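Peptidyl-prolyl cis-trans isomerase (Hirschia baltica, PDB 5EX2) probably catalyses the cis-trans isomerisation of peptide bonds preceding proline, as a periplasmic folding helper of the cyclophilin family. Local coordinates at residues P45-Q50 with K184-G189. Sequence-based numbering, arbitrary orientation.
Sequences PNHVAQ and KYSSWG
H47 lays a face of its imidazole against the side chain of S186. S186 CB sits 3.4 Å from the ring centroid and only 20° off the ring normal, which identifies a CH-pi contact, displaced toward the CE1-NE2 rim. With CG anti to the carbonyl carbon (chi1 -82°), the imidazole is carried off helix 45-57 and over S186 CB.

Polar links run through a water and a third segment. One water lies 2.7 Å from H47 NE2 and 2.8 Å from S186 OG, bridging the two side chains. E95 supplies the second grip, its OE1 hydrogen-bonded to H47 ND1 and its backbone N to S186 OG; both imidazole nitrogens are thus engaged, which should fix the ring's rotation.

Apolar packing is looser: H47 CB meets W188 CB at 4.0 Å, and V48 CG2 lies 3.8 Å from W188 O and 4.5 Å from W188 CB. W188 and G189 form a classic beta bulge opposite V156 in the cyclophilin barrel.

An alanine in place of H47 would probably leave E95 OE1 and the bridging water without their imidazole partner and open a gap over S186 CB. The chemistry thus implies a buried helix-to-barrel junction in which the imidazole nitrogens of H47 and the hydroxyl of S186 are satisfied by the water and E95.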
ATOM      1  N   PRO A  45       2.556  10.061  -6.281  1.00 12.45           N
ATOM      2  CA  PRO A  45       3.152   9.807  -7.596  1.00 15.09           C
ATOM      3  C   PRO A  45       4.679   9.772  -7.599  1.00 12.65           C
ATOM      4  O   PRO A  45       5.266   8.904  -8.242  1.00 12.61           O
ATOM      5  CB  PRO A  45       2.664  10.983  -8.448  1.00 15.70           C
ATOM      6  CG  PRO A  45       2.115  11.986  -7.506  1.00 16.22           C
ATOM      7  CD  PRO A  45       1.677  11.242  -6.287  1.00 11.40           C
ATOM      8  N   ASN A  46       5.325  10.700  -6.902  1.00 13.61           N
ATOM      9  CA  ASN A  46       6.785  10.737  -6.941  1.00 14.49           C
ATOM     10  C   ASN A  46       7.395   9.594  -6.152  1.00 11.50           C
ATOM     11  O   ASN A  46       8.451   9.079  -6.502  1.00 11.18           O
ATOM     12  CB  ASN A  46       7.296  12.080  -6.431  1.00 14.96           C
ATOM     13  CG  ASN A  46       6.926  13.211  -7.353  1.00 20.13           C
ATOM     14  OD1 ASN A  46       6.971  13.069  -8.575  1.00 19.94           O
ATOM     15  ND2 ASN A  46       6.552  14.345  -6.780  1.00 22.61           N
ATOM     16  N   HIS A  47       6.744   9.167  -5.080  1.00 10.28           N
ATOM     17  CA  HIS A  47       7.244   7.999  -4.360  1.00 11.78           C
ATOM     18  C   HIS A  47       7.093   6.734  -5.178  1.00  8.71           C
ATOM     19  O   HIS A  47       7.984   5.895  -5.182  1.00 11.14           O
ATOM     20  CB  HIS A  47       6.538   7.850  -3.019  1.00 10.80           C
ATOM     21  CG  HIS A  47       7.123   8.715  -1.949  1.00  9.86           C
ATOM     22  ND1 HIS A  47       6.887  10.069  -1.889  1.00 10.49           N
ATOM     23  CD2 HIS A  47       7.968   8.432  -0.930  1.00 11.05           C
ATOM     24  CE1 HIS A  47       7.552  10.585  -0.867  1.00 11.08           C
ATOM     25  NE2 HIS A  47       8.216   9.613  -0.270  1.00 11.96           N
ATOM     26  N   VAL A  48       5.984   6.598  -5.888  1.00  9.34           N
ATOM     27  CA  VAL A  48       5.800   5.427  -6.737  1.00 12.09           C
ATOM     28  C   VAL A  48       6.877   5.372  -7.819  1.00 10.81           C
ATOM     29  O   VAL A  48       7.437   4.301  -8.093  1.00 11.17           O
ATOM     30  CB  VAL A  48       4.380   5.426  -7.349  1.00 14.14           C
ATOM     31  CG1 VAL A  48       4.253   4.476  -8.542  1.00 17.53           C
ATOM     32  CG2 VAL A  48       3.373   5.086  -6.266  1.00 10.60           C
ATOM     33  N   ALA A  49       7.200   6.513  -8.414  1.00 10.66           N
ATOM     34  CA  ALA A  49       8.271   6.548  -9.402  1.00 14.00           C
ATOM     35  C   ALA A  49       9.599   6.172  -8.741  1.00 11.48           C
ATOM     36  O   ALA A  49      10.416   5.450  -9.311  1.00 11.02           O
ATOM     37  CB  ALA A  49       8.368   7.910 -10.056  1.00 10.38           C
ATOM     38  N   GLN A  50       9.827   6.676  -7.536  1.00  9.92           N
ATOM     39  CA  GLN A  50      11.047   6.350  -6.795  1.00 11.55           C
ATOM     40  C   GLN A  50      11.172   4.859  -6.540  1.00  8.69           C
ATOM     41  O   GLN A  50      12.238   4.270  -6.731  1.00  9.25           O
ATOM     42  CB  GLN A  50      11.071   7.112  -5.479  1.00 12.22           C
ATOM     43  CG  GLN A  50      12.300   6.878  -4.604  1.00 12.83           C
ATOM     44  CD  GLN A  50      13.496   7.726  -4.992  1.00 16.05           C
ATOM     45  OE1 GLN A  50      13.491   8.417  -6.009  1.00 16.29           O
ATOM     46  NE2 GLN A  50      14.527   7.696  -4.155  1.00 13.63           N
ATOM     47  N   LYS A 184       1.926  12.487   8.006  1.00 10.10           N
ATOM     48  CA  LYS A 184       3.311  12.746   8.380  1.00 11.24           C
ATOM     49  C   LYS A 184       4.306  11.859   7.646  1.00 11.75           C
ATOM     50  O   LYS A 184       5.497  12.131   7.691  1.00 12.11           O
ATOM     51  CB  LYS A 184       3.487  12.559   9.887  1.00 12.62           C
ATOM     52  CG  LYS A 184       2.694  13.555  10.700  1.00 16.66           C
ATOM     53  CD  LYS A 184       2.705  13.231  12.183  1.00 19.97           C
ATOM     54  CE  LYS A 184       2.003  14.327  12.971  1.00 28.89           C
ATOM     55  NZ  LYS A 184       1.893  14.006  14.421  1.00 44.71           N
ATOM     56  N   TYR A 185       3.837  10.804   6.994  1.00  9.81           N
ATOM     57  CA  TYR A 185       4.712   9.896   6.254  1.00 10.15           C
ATOM     58  C   TYR A 185       4.075   9.622   4.906  1.00  9.13           C
ATOM     59  O   TYR A 185       2.849   9.633   4.769  1.00 10.43           O
ATOM     60  CB  TYR A 185       4.938   8.574   7.004  1.00 11.41           C
ATOM     61  CG  TYR A 185       5.742   8.783   8.248  1.00 11.15           C
ATOM     62  CD1 TYR A 185       5.157   9.310   9.381  1.00 10.93           C
ATOM     63  CD2 TYR A 185       7.105   8.504   8.280  1.00 12.74           C
ATOM     64  CE1 TYR A 185       5.889   9.552  10.524  1.00 14.38           C
ATOM     65  CE2 TYR A 185       7.857   8.740   9.427  1.00 16.07           C
ATOM     66  CZ  TYR A 185       7.236   9.265  10.541  1.00 14.80           C
ATOM     67  OH  TYR A 185       7.981   9.504  11.682  1.00 18.73           O
ATOM     68  N   SER A 186       4.908   9.364   3.910  1.00 10.11           N
ATOM     69  CA  SER A 186       4.437   9.177   2.549  1.00  9.71           C
ATOM     70  C   SER A 186       4.034   7.736   2.283  1.00  8.00           C
ATOM     71  O   SER A 186       4.848   6.918   1.895  1.00  8.83           O
ATOM     72  CB  SER A 186       5.521   9.605   1.557  1.00 10.16           C
ATOM     73  OG  SER A 186       5.967  10.923   1.800  1.00 11.35           O
ATOM     74  N   SER A 187       2.770   7.415   2.495  1.00  8.23           N
ATOM     75  CA  SER A 187       2.272   6.097   2.129  1.00  8.27           C
ATOM     76  C   SER A 187       2.122   6.018   0.612  1.00  8.94           C
ATOM     77  O   SER A 187       1.721   6.977  -0.034  1.00 11.38           O
ATOM     78  CB  SER A 187       0.953   5.803   2.841  1.00  9.23           C
ATOM     79  OG  SER A 187       0.062   6.884   2.684  1.00 10.40           O
ATOM     80  N   TRP A 188       2.486   4.876   0.049  1.00  7.64           N
ATOM     81  CA  TRP A 188       2.588   4.769  -1.406  1.00 11.41           C
ATOM     82  C   TRP A 188       2.148   3.450  -1.983  1.00  7.82           C
ATOM     83  O   TRP A 188       2.102   3.315  -3.197  1.00 10.29           O
ATOM     84  CB  TRP A 188       4.021   5.025  -1.858  1.00 10.26           C
ATOM     85  CG  TRP A 188       5.121   4.207  -1.196  1.00  8.69           C
ATOM     86  CD1 TRP A 188       5.947   4.614  -0.178  1.00  9.53           C
ATOM     87  CD2 TRP A 188       5.558   2.878  -1.544  1.00 10.76           C
ATOM     88  NE1 TRP A 188       6.839   3.625   0.134  1.00 11.10           N
ATOM     89  CE2 TRP A 188       6.622   2.548  -0.683  1.00  8.06           C
ATOM     90  CE3 TRP A 188       5.145   1.931  -2.483  1.00  9.52           C
ATOM     91  CZ2 TRP A 188       7.293   1.324  -0.751  1.00 12.04           C
ATOM     92  CZ3 TRP A 188       5.812   0.702  -2.533  1.00  8.92           C
ATOM     93  CH2 TRP A 188       6.863   0.419  -1.673  1.00 11.91           C
ATOM     94  N   GLY A 189       1.813   2.487  -1.142  1.00  7.22           N
ATOM     95  CA  GLY A 189       1.380   1.202  -1.645  1.00  9.05           C
ATOM     96  C   GLY A 189       0.654   0.394  -0.602  1.00  7.68           C
ATOM     97  O   GLY A 189       0.450   0.841   0.519  1.00  7.49           O
TER
HETATM   98  O   HOH W   1       8.708  10.508   2.216  1.00 12.56           O